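PDB 7O79: Poly(Beta-D-mannuronate) lyase from Pseudopedobacter saltans, which probably cleaves the alginate polysaccharide poly(beta-D-mannuronate) as a family 6 polysaccharide lyase. Local coordinates for residues F122-G136 with N150-I164. Residues are numbered along the deposited sequence; the frame is centred on the assembly and turned at random.
With PO4 (phosphate ion), chain B.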
ATOM      1  N   PHE A 122       3.767  -8.892  -7.455  1.00 22.61           N
ATOM      2  CA  PHE A 122       3.556  -8.501  -8.845  1.00 22.52           C
ATOM      3  C   PHE A 122       4.888  -8.257  -9.539  1.00 23.72           C
ATOM      4  O   PHE A 122       5.724  -7.491  -9.044  1.00 23.20           O
ATOM      5  CB  PHE A 122       2.682  -7.252  -8.931  1.00 22.49           C
ATOM      6  CG  PHE A 122       1.263  -7.508  -8.573  1.00 23.46           C
ATOM      7  CD1 PHE A 122       0.363  -7.877  -9.556  1.00 23.30           C
ATOM      8  CD2 PHE A 122       0.818  -7.382  -7.261  1.00 24.01           C
ATOM      9  CE1 PHE A 122      -0.965  -8.119  -9.247  1.00 23.15           C
ATOM     10  CE2 PHE A 122      -0.523  -7.626  -6.953  1.00 22.60           C
ATOM     11  CZ  PHE A 122      -1.402  -8.004  -7.941  1.00 21.17           C
ATOM     12  N   ARG A 123       5.056  -8.876 -10.701  1.00 22.42           N
ATOM     13  CA  ARG A 123       6.295  -8.790 -11.453  1.00 24.64           C
ATOM     14  C   ARG A 123       5.986  -8.857 -12.953  1.00 24.22           C
ATOM     15  O   ARG A 123       6.551  -9.656 -13.702  1.00 25.81           O
ATOM     16  CB  ARG A 123       7.231  -9.905 -10.990  1.00 28.91           C
ATOM     17  CG  ARG A 123       8.626  -9.779 -11.438  1.00 33.98           C
ATOM     18  CD  ARG A 123       9.424 -10.930 -10.838  1.00 42.57           C
ATOM     19  NE  ARG A 123      10.574 -11.265 -11.668  1.00 47.45           N
ATOM     20  CZ  ARG A 123      10.498 -11.663 -12.940  1.00 49.19           C
ATOM     21  NH1 ARG A 123       9.319 -11.806 -13.556  1.00 40.23           N
ATOM     22  NH2 ARG A 123      11.615 -11.940 -13.601  1.00 56.53           N
ATOM     23  N   GLY A 124       5.069  -8.004 -13.395  1.00 25.09           N
ATOM     24  CA  GLY A 124       4.526  -8.003 -14.743  1.00 22.18           C
ATOM     25  C   GLY A 124       3.441  -6.948 -14.804  1.00 23.97           C
ATOM     26  O   GLY A 124       3.166  -6.254 -13.818  1.00 21.46           O
ATOM     27  N   ASN A 125       2.804  -6.828 -15.968  1.00 20.54           N
ATOM     28  CA  ASN A 125       1.979  -5.653 -16.226  1.00 21.95           C
ATOM     29  C   ASN A 125       0.489  -5.939 -16.370  1.00 23.11           C
ATOM     30  O   ASN A 125       0.063  -7.008 -16.810  1.00 25.38           O
ATOM     31  CB  ASN A 125       2.475  -4.897 -17.463  1.00 22.79           C
ATOM     32  CG  ASN A 125       3.956  -4.637 -17.411  1.00 27.02           C
ATOM     33  OD1 ASN A 125       4.426  -3.809 -16.617  1.00 24.78           O
ATOM     34  ND2 ASN A 125       4.708  -5.324 -18.256  1.00 26.53           N
ATOM     35  N   ASN A 126      -0.305  -4.945 -15.991  1.00 22.41           N
ATOM     36  CA  ASN A 126      -1.752  -4.978 -16.194  1.00 24.70           C
ATOM     37  C   ASN A 126      -2.423  -6.188 -15.540  1.00 20.99           C
ATOM     38  O   ASN A 126      -3.398  -6.726 -16.057  1.00 23.00           O
ATOM     39  CB  ASN A 126      -2.087  -4.899 -17.687  1.00 21.50           C
ATOM     40  CG  ASN A 126      -1.377  -3.757 -18.369  1.00 25.57           C
ATOM     41  OD1 ASN A 126      -0.214  -3.865 -18.753  1.00 26.00           O
ATOM     42  ND2 ASN A 126      -2.061  -2.635 -18.482  1.00 22.03           N
ATOM     43  N   ASN A 127      -1.934  -6.596 -14.379  1.00 20.80           N
ATOM     44  CA  ASN A 127      -2.550  -7.700 -13.659  1.00 22.47           C
ATOM     45  C   ASN A 127      -3.600  -7.206 -12.656  1.00 22.57           C
ATOM     46  O   ASN A 127      -3.580  -6.061 -12.196  1.00 21.16           O
ATOM     47  CB  ASN A 127      -1.485  -8.542 -12.953  1.00 19.51           C
ATOM     48  CG  ASN A 127      -0.444  -9.108 -13.926  1.00 22.70           C
ATOM     49  OD1 ASN A 127      -0.727 -10.055 -14.666  1.00 18.72           O
ATOM     50  ND2 ASN A 127       0.761  -8.530 -13.924  1.00 21.04           N
ATOM     51  N   LEU A 128      -4.527  -8.102 -12.317  1.00 23.23           N
ATOM     52  CA  LEU A 128      -5.667  -7.781 -11.468  1.00 23.02           C
ATOM     53  C   LEU A 128      -5.852  -8.836 -10.388  1.00 22.71           C
ATOM     54  O   LEU A 128      -5.838 -10.034 -10.680  1.00 21.44           O
ATOM     55  CB  LEU A 128      -6.942  -7.663 -12.304  1.00 23.48           C
ATOM     56  CG  LEU A 128      -8.246  -7.387 -11.551  1.00 23.80           C
ATOM     57  CD1 LEU A 128      -8.172  -6.124 -10.711  1.00 24.48           C
ATOM     58  CD2 LEU A 128      -9.369  -7.268 -12.565  1.00 25.70           C
ATOM     59  N   MET A 129      -5.988  -8.387  -9.140  1.00 20.48           N
ATOM     60  CA  MET A 129      -6.405  -9.221  -8.013  1.00 23.02           C
ATOM     61  C   MET A 129      -7.640  -8.604  -7.388  1.00 20.95           C
ATOM     62  O   MET A 129      -7.598  -7.443  -6.980  1.00 20.46           O
ATOM     63  CB  MET A 129      -5.332  -9.324  -6.920  1.00 25.81           C
ATOM     64  CG  MET A 129      -5.556 -10.480  -5.952  1.00 25.30           C
ATOM     65  SD  MET A 129      -4.161 -10.849  -4.831  1.00 25.23           S
ATOM     66  CE  MET A 129      -4.036  -9.329  -3.867  1.00 24.30           C
ATOM     67  N   GLN A 130      -8.719  -9.383  -7.260  1.00 22.27           N
ATOM     68  CA  GLN A 130      -9.933  -8.833  -6.682  1.00 22.79           C
ATOM     69  C   GLN A 130     -10.737  -9.936  -6.005  1.00 24.79           C
ATOM     70  O   GLN A 130     -10.653 -11.104  -6.383  1.00 25.11           O
ATOM     71  CB  GLN A 130     -10.778  -8.106  -7.737  1.00 23.58           C
ATOM     72  CG  GLN A 130     -11.273  -8.994  -8.878  1.00 27.81           C
ATOM     73  CD  GLN A 130     -12.130  -8.222  -9.874  1.00 30.22           C
ATOM     74  OE1 GLN A 130     -12.008  -7.000 -10.001  1.00 28.86           O
ATOM     75  NE2 GLN A 130     -12.999  -8.937 -10.589  1.00 30.45           N
ATOM     76  N   TYR A 131     -11.503  -9.548  -4.985  1.00 23.11           N
ATOM     77  CA  TYR A 131     -12.287 -10.483  -4.164  1.00 23.63           C
ATOM     78  C   TYR A 131     -11.432 -11.617  -3.613  1.00 26.11           C
ATOM     79  O   TYR A 131     -11.807 -12.790  -3.643  1.00 27.35           O
ATOM     80  CB  TYR A 131     -13.480 -11.028  -4.936  1.00 28.07           C
ATOM     81  CG  TYR A 131     -14.383  -9.916  -5.385  1.00 27.16           C
ATOM     82  CD1 TYR A 131     -15.215  -9.270  -4.470  1.00 29.70           C
ATOM     83  CD2 TYR A 131     -14.385  -9.478  -6.701  1.00 26.74           C
ATOM     84  CE1 TYR A 131     -16.050  -8.231  -4.861  1.00 28.03           C
ATOM     85  CE2 TYR A 131     -15.219  -8.442  -7.093  1.00 33.79           C
ATOM     86  CZ  TYR A 131     -16.045  -7.829  -6.164  1.00 34.99           C
ATOM     87  OH  TYR A 131     -16.873  -6.798  -6.548  1.00 41.41           O
ATOM     88  N   CYS A 132     -10.273 -11.254  -3.080  1.00 23.70           N
ATOM     89  CA  CYS A 132      -9.434 -12.202  -2.378  1.00 23.51           C
ATOM     90  C   CYS A 132      -9.319 -11.794  -0.915  1.00 24.93           C
ATOM     91  O   CYS A 132      -9.488 -10.624  -0.563  1.00 24.46           O
ATOM     92  CB  CYS A 132      -8.058 -12.309  -3.040  1.00 20.95           C
ATOM     93  SG  CYS A 132      -8.104 -13.036  -4.711  1.00 23.30           S
ATOM     94  N   SER A 133      -9.037 -12.777  -0.058  1.00 26.96           N
ATOM     95  CA  SER A 133      -8.962 -12.572   1.386  1.00 24.31           C
ATOM     96  C   SER A 133      -7.631 -13.078   1.920  1.00 25.67           C
ATOM     97  O   SER A 133      -7.135 -14.123   1.497  1.00 23.47           O
ATOM     98  CB  SER A 133     -10.096 -13.288   2.143  1.00 22.32           C
ATOM     99  OG  SER A 133     -11.353 -12.732   1.837  1.00 29.52           O
ATOM    100  N   PHE A 134      -7.081 -12.341   2.883  1.00 24.90           N
ATOM    101  CA  PHE A 134      -5.757 -12.611   3.427  1.00 24.54           C
ATOM    102  C   PHE A 134      -5.798 -12.437   4.936  1.00 26.45           C
ATOM    103  O   PHE A 134      -6.131 -11.357   5.433  1.00 22.59           O
ATOM    104  CB  PHE A 134      -4.715 -11.687   2.783  1.00 20.97           C
ATOM    105  CG  PHE A 134      -4.754 -11.700   1.275  1.00 25.07           C
ATOM    106  CD1 PHE A 134      -4.046 -12.662   0.572  1.00 24.39           C
ATOM    107  CD2 PHE A 134      -5.562 -10.822   0.575  1.00 23.26           C
ATOM    108  CE1 PHE A 134      -4.077 -12.708  -0.798  1.00 25.39           C
ATOM    109  CE2 PHE A 134      -5.608 -10.856  -0.807  1.00 24.16           C
ATOM    110  CZ  PHE A 134      -4.861 -11.806  -1.503  1.00 26.39           C
ATOM    111  N   LYS A 135      -5.457 -13.495   5.664  1.00 22.38           N
ATOM    112  CA  LYS A 135      -5.595 -13.483   7.113  1.00 27.05           C
ATOM    113  C   LYS A 135      -4.390 -14.123   7.789  1.00 25.90           C
ATOM    114  O   LYS A 135      -4.029 -15.262   7.476  1.00 26.80           O
ATOM    115  CB  LYS A 135      -6.870 -14.216   7.541  1.00 28.03           C
ATOM    116  CG  LYS A 135      -7.044 -14.195   9.056  1.00 32.47           C
ATOM    117  CD  LYS A 135      -8.304 -14.907   9.510  1.00 35.65           C
ATOM    118  CE  LYS A 135      -8.481 -14.773  11.019  1.00 40.58           C
ATOM    119  NZ  LYS A 135      -7.404 -15.498  11.741  1.00 46.37           N
ATOM    120  N   GLY A 136      -3.772 -13.396   8.718  1.00 24.70           N
ATOM    121  CA  GLY A 136      -2.854 -14.002   9.660  1.00 26.37           C
ATOM    122  C   GLY A 136      -1.383 -14.046   9.282  1.00 28.66           C
ATOM    123  O   GLY A 136      -0.607 -14.693   9.996  1.00 29.25           O
ATOM    124  N   ASN A 150       9.500  -3.431 -14.787  1.00 26.30           N
ATOM    125  CA  ASN A 150       8.564  -4.079 -15.710  1.00 29.55           C
ATOM    126  C   ASN A 150       7.292  -4.590 -15.010  1.00 27.73           C
ATOM    127  O   ASN A 150       6.753  -5.648 -15.346  1.00 27.61           O
ATOM    128  CB  ASN A 150       9.275  -5.204 -16.479  1.00 28.42           C
ATOM    129  CG  ASN A 150       8.522  -5.608 -17.721  1.00 33.42           C
ATOM    130  OD1 ASN A 150       8.056  -4.757 -18.477  1.00 33.16           O
ATOM    131  ND2 ASN A 150       8.386  -6.904 -17.935  1.00 34.16           N
ATOM    132  N   SER A 151       6.756  -3.799 -14.048  1.00 25.67           N
ATOM    133  CA  SER A 151       5.563  -4.226 -13.309  1.00 25.12           C
ATOM    134  C   SER A 151       4.644  -3.003 -13.084  1.00 25.31           C
ATOM    135  O   SER A 151       4.496  -2.439 -11.994  1.00 21.94           O
ATOM    136  CB  SER A 151       5.978  -4.923 -12.006  1.00 21.96           C
ATOM    137  OG  SER A 151       4.875  -5.377 -11.257  1.00 25.28           O
ATOM    138  N   ARG A 152       3.981  -2.571 -14.154  1.00 19.76           N
ATOM    139  CA  ARG A 152       3.160  -1.372 -14.159  1.00 18.95           C
ATOM    140  C   ARG A 152       1.695  -1.737 -14.359  1.00 22.52           C
ATOM    141  O   ARG A 152       1.377  -2.766 -14.971  1.00 21.62           O
ATOM    142  CB  ARG A 152       3.587  -0.409 -15.274  1.00 21.60           C
ATOM    143  CG  ARG A 152       5.008   0.092 -15.171  1.00 23.11           C
ATOM    144  CD  ARG A 152       5.363   1.017 -16.326  1.00 26.72           C
ATOM    145  NE  ARG A 152       6.622   1.719 -16.082  1.00 31.61           N
ATOM    146  CZ  ARG A 152       7.827   1.163 -16.224  1.00 31.15           C
ATOM    147  NH1 ARG A 152       8.929   1.871 -15.985  1.00 29.45           N
ATOM    148  NH2 ARG A 152       7.928  -0.108 -16.595  1.00 27.89           N
ATOM    149  N   TYR A 153       0.810  -0.858 -13.859  1.00 20.63           N
ATOM    150  CA  TYR A 153      -0.645  -0.936 -14.087  1.00 21.25           C
ATOM    151  C   TYR A 153      -1.284  -2.174 -13.458  1.00 21.49           C
ATOM    152  O   TYR A 153      -2.238  -2.738 -13.988  1.00 22.51           O
ATOM    153  CB  TYR A 153      -1.002  -0.852 -15.579  1.00 23.23           C
ATOM    154  CG  TYR A 153      -0.702   0.510 -16.169  1.00 24.14           C
ATOM    155  CD1 TYR A 153      -1.617   1.553 -16.034  1.00 30.29           C
ATOM    156  CD2 TYR A 153       0.474   0.753 -16.862  1.00 25.24           C
ATOM    157  CE1 TYR A 153      -1.346   2.820 -16.552  1.00 29.56           C
ATOM    158  CE2 TYR A 153       0.750   2.000 -17.391  1.00 28.36           C
ATOM    159  CZ  TYR A 153      -0.157   3.020 -17.239  1.00 31.56           C
ATOM    160  OH  TYR A 153       0.129   4.251 -17.763  1.00 37.69           O
ATOM    161  N   ASN A 154      -0.766  -2.611 -12.325  1.00 23.42           N
ATOM    162  CA  ASN A 154      -1.402  -3.670 -11.563  1.00 20.32           C
ATOM    163  C   ASN A 154      -2.425  -3.071 -10.603  1.00 21.32           C
ATOM    164  O   ASN A 154      -2.280  -1.935 -10.140  1.00 20.59           O
ATOM    165  CB  ASN A 154      -0.347  -4.485 -10.819  1.00 19.38           C
ATOM    166  CG  ASN A 154       0.650  -5.141 -11.767  1.00 23.81           C
ATOM    167  OD1 ASN A 154       0.246  -5.815 -12.720  1.00 22.33           O
ATOM    168  ND2 ASN A 154       1.955  -4.965 -11.505  1.00 21.04           N
ATOM    169  N   THR A 155      -3.484  -3.830 -10.339  1.00 22.07           N
ATOM    170  CA  THR A 155      -4.633  -3.337  -9.589  1.00 23.72           C
ATOM    171  C   THR A 155      -5.018  -4.388  -8.561  1.00 23.69           C
ATOM    172  O   THR A 155      -5.093  -5.576  -8.889  1.00 22.45           O
ATOM    173  CB  THR A 155      -5.817  -3.035 -10.536  1.00 20.97           C
ATOM    174  OG1 THR A 155      -5.471  -1.938 -11.390  1.00 23.26           O
ATOM    175  CG2 THR A 155      -7.082  -2.648  -9.750  1.00 24.11           C
ATOM    176  N   VAL A 156      -5.238  -3.955  -7.320  1.00 21.32           N
ATOM    177  CA  VAL A 156      -5.738  -4.806  -6.250  1.00 18.69           C
ATOM    178  C   VAL A 156      -6.992  -4.124  -5.707  1.00 22.87           C
ATOM    179  O   VAL A 156      -6.911  -2.998  -5.201  1.00 20.12           O
ATOM    180  CB  VAL A 156      -4.693  -4.993  -5.132  1.00 18.01           C
ATOM    181  CG1 VAL A 156      -5.309  -5.724  -3.926  1.00 19.95           C
ATOM    182  CG2 VAL A 156      -3.424  -5.684  -5.655  1.00 19.07           C
ATOM    183  N   GLN A 157      -8.152  -4.776  -5.836  1.00 21.00           N
ATOM    184  CA  GLN A 157      -9.398  -4.136  -5.438  1.00 23.73           C
ATOM    185  C   GLN A 157     -10.348  -5.139  -4.804  1.00 24.70           C
ATOM    186  O   GLN A 157     -10.304  -6.331  -5.107  1.00 22.14           O
ATOM    187  CB  GLN A 157     -10.067  -3.421  -6.633  1.00 26.30           C
ATOM    188  CG  GLN A 157     -10.440  -4.326  -7.779  1.00 26.35           C
ATOM    189  CD  GLN A 157     -11.027  -3.550  -8.950  1.00 32.23           C
ATOM    190  OE1 GLN A 157     -11.036  -2.325  -8.947  1.00 33.46           O
ATOM    191  NE2 GLN A 157     -11.507  -4.267  -9.963  1.00 34.57           N
ATOM    192  N   TYR A 158     -11.212  -4.635  -3.913  1.00 22.95           N
ATOM    193  CA  TYR A 158     -12.228  -5.454  -3.249  1.00 24.24           C
ATOM    194  C   TYR A 158     -11.624  -6.659  -2.555  1.00 23.17           C
ATOM    195  O   TYR A 158     -12.242  -7.726  -2.478  1.00 21.84           O
ATOM    196  CB  TYR A 158     -13.332  -5.907  -4.215  1.00 27.28           C
ATOM    197  CG  TYR A 158     -13.890  -4.810  -5.085  1.00 27.78           C
ATOM    198  CD1 TYR A 158     -14.558  -3.736  -4.523  1.00 34.76           C
ATOM    199  CD2 TYR A 158     -13.808  -4.879  -6.466  1.00 30.60           C
ATOM    200  CE1 TYR A 158     -15.089  -2.732  -5.317  1.00 38.76           C
ATOM    201  CE2 TYR A 158     -14.340  -3.883  -7.269  1.00 28.96           C
ATOM    202  CZ  TYR A 158     -14.974  -2.817  -6.691  1.00 35.48           C
ATOM    203  OH  TYR A 158     -15.510  -1.825  -7.484  1.00 45.03           O
ATOM    204  N   CYS A 159     -10.421  -6.495  -2.019  1.00 22.30           N
ATOM    205  CA  CYS A 159      -9.832  -7.542  -1.211  1.00 19.93           C
ATOM    206  C   CYS A 159      -9.993  -7.228   0.274  1.00 22.62           C
ATOM    207  O   CYS A 159     -10.364  -6.124   0.683  1.00 22.65           O
ATOM    208  CB  CYS A 159      -8.358  -7.742  -1.580  1.00 23.38           C
ATOM    209  SG  CYS A 159      -8.155  -8.472  -3.229  1.00 22.75           S
ATOM    210  N   TYR A 160      -9.705  -8.239   1.085  1.00 24.77           N
ATOM    211  CA  TYR A 160      -9.911  -8.185   2.523  1.00 26.26           C
ATOM    212  C   TYR A 160      -8.619  -8.616   3.208  1.00 23.33           C
ATOM    213  O   TYR A 160      -8.147  -9.741   2.993  1.00 23.83           O
ATOM    214  CB  TYR A 160     -11.088  -9.090   2.903  1.00 23.29           C
ATOM    215  CG  TYR A 160     -11.550  -9.021   4.339  1.00 30.45           C
ATOM    216  CD1 TYR A 160     -11.337  -7.888   5.116  1.00 30.04           C
ATOM    217  CD2 TYR A 160     -12.224 -10.098   4.915  1.00 34.73           C
ATOM    218  CE1 TYR A 160     -11.786  -7.827   6.427  1.00 33.66           C
ATOM    219  CE2 TYR A 160     -12.665 -10.050   6.232  1.00 37.92           C
ATOM    220  CZ  TYR A 160     -12.451  -8.915   6.975  1.00 37.67           C
ATOM    221  OH  TYR A 160     -12.893  -8.874   8.272  1.00 40.42           O
ATOM    222  N   PHE A 161      -8.049  -7.728   4.032  1.00 24.07           N
ATOM    223  CA  PHE A 161      -6.810  -8.006   4.762  1.00 22.76           C
ATOM    224  C   PHE A 161      -7.105  -7.914   6.255  1.00 27.55           C
ATOM    225  O   PHE A 161      -7.373  -6.826   6.775  1.00 26.76           O
ATOM    226  CB  PHE A 161      -5.686  -7.048   4.356  1.00 22.62           C
ATOM    227  CG  PHE A 161      -5.477  -6.948   2.863  1.00 22.57           C
ATOM    228  CD1 PHE A 161      -6.237  -6.077   2.097  1.00 24.18           C
ATOM    229  CD2 PHE A 161      -4.528  -7.746   2.230  1.00 23.94           C
ATOM    230  CE1 PHE A 161      -6.056  -5.981   0.723  1.00 24.31           C
ATOM    231  CE2 PHE A 161      -4.332  -7.657   0.853  1.00 26.39           C
ATOM    232  CZ  PHE A 161      -5.112  -6.780   0.094  1.00 22.23           C
ATOM    233  N   LYS A 162      -7.029  -9.050   6.943  1.00 25.68           N
ATOM    234  CA  LYS A 162      -7.580  -9.189   8.281  1.00 27.67           C
ATOM    235  C   LYS A 162      -6.572  -9.832   9.224  1.00 27.37           C
ATOM    236  O   LYS A 162      -5.953 -10.841   8.876  1.00 27.16           O
ATOM    237  CB  LYS A 162      -8.846 -10.039   8.253  1.00 29.92           C
ATOM    238  CG  LYS A 162      -9.447 -10.276   9.624  1.00 33.39           C
ATOM    239  CD  LYS A 162     -10.659 -11.180   9.542  1.00 37.35           C
ATOM    240  CE  LYS A 162     -11.634 -10.914  10.688  1.00 46.14           C
ATOM    241  NZ  LYS A 162     -12.710 -11.950  10.734  1.00 47.23           N
ATOM    242  N   ASP A 163      -6.460  -9.274  10.433  1.00 24.94           N
ATOM    243  CA  ASP A 163      -5.690  -9.869  11.532  1.00 28.87           C
ATOM    244  C   ASP A 163      -4.276 -10.229  11.086  1.00 26.18           C
ATOM    245  O   ASP A 163      -3.867 -11.394  11.075  1.00 29.40           O
ATOM    246  CB  ASP A 163      -6.384 -11.106  12.113  1.00 30.16           C
ATOM    247  CG  ASP A 163      -7.776 -10.822  12.646  1.00 32.95           C
ATOM    248  OD1 ASP A 163      -8.030  -9.711  13.150  1.00 34.08           O
ATOM    249  OD2 ASP A 163      -8.616 -11.736  12.587  1.00 38.08           O
ATOM    250  N   ILE A 164      -3.534  -9.202  10.697  1.00 23.94           N
ATOM    251  CA  ILE A 164      -2.126  -9.396  10.375  1.00 26.23           C
ATOM    252  C   ILE A 164      -1.405  -9.067  11.679  1.00 25.91           C
ATOM    253  O   ILE A 164      -1.322  -7.885  12.054  1.00 24.00           O
ATOM    254  CB  ILE A 164      -1.683  -8.506   9.202  1.00 24.56           C
ATOM    255  CG1 ILE A 164      -2.644  -8.669   8.006  1.00 26.30           C
ATOM    256  CG2 ILE A 164      -0.229  -8.817   8.819  1.00 25.08           C
ATOM    257  CD1 ILE A 164      -2.812 -10.083   7.474  1.00 24.29           C
TER
HETATM  258  P   PO4 B 501      11.830  -0.475 -16.430  1.00 49.42           P
HETATM  259  O1  PO4 B 501      10.686  -0.834 -15.494  1.00 36.72           O
HETATM  260  O2  PO4 B 501      11.518  -1.032 -17.808  1.00 43.27           O
HETATM  261  O3  PO4 B 501      13.097  -1.090 -15.888  1.00 42.78           O
HETATM  262  O4  PO4 B 501      12.051   1.023 -16.526  1.00 44.91           O
HETATM  263  O   HOH W   1       6.244  -2.061 -17.494  1.00 26.84           O
HETATM  264  O   HOH W   2      -4.817  -3.554 -13.759  1.00 28.30           O
HETATM  265  O   HOH W   3      -8.362 -14.187  14.696  1.00 48.47           O
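Asn-127 and Asn-154 run alongside each other in the same direction, one rung of an asparagine ladder between successive coils of the parallel beta-helix. OD1 of Asn-154 takes two donors: Asn-127 N at 2.8 Å, in the carbonyl plane, and Asn-127 ND2, tilted from it. Its ND2 meets Gly-124 O at 2.9 Å, within the amide plane, and also reaches Asn-146 OD1. Asn-127 continues the ladder to Ser-95 and Cys-98 of the preceding coil. With CG beside its own backbone N (chi1 -60°), Asn-154 passes the Phe-122 ring in the opposite direction, its CB making an off-centre CH-pi contact. An alanine here would be likely to leave Asn-127 N and Gly-124 O without their side-chain partner. Beyond the turn, strands 128-130 and 155-157 run parallel in register. On the face turned into the coil, Met-129 CE rests against Val-156 CG1 at 3.8 Å; the Phe-134 and Phe-161 rings lie almost parallel with a large offset, Phe-134 CD2 meeting Phe-161 CE2 at 3.4 Å. At the outer bend, Tyr-158 CB sits over one face of the Tyr-131 ring, 3.8 Å from its centroid, while the ring planes, 16° apart, share little area. Arg-152, salt-bridged to Asp-189, turns its guanidinium edge to a phosphate ion probably picked up from the crystallisation medium. Gln-130 and Gln-157 extend together with amides nearly coplanar, 21° apart, and Gln-157 NE2 donates almost straight to Gln-130 OE1 at 2.8 Å.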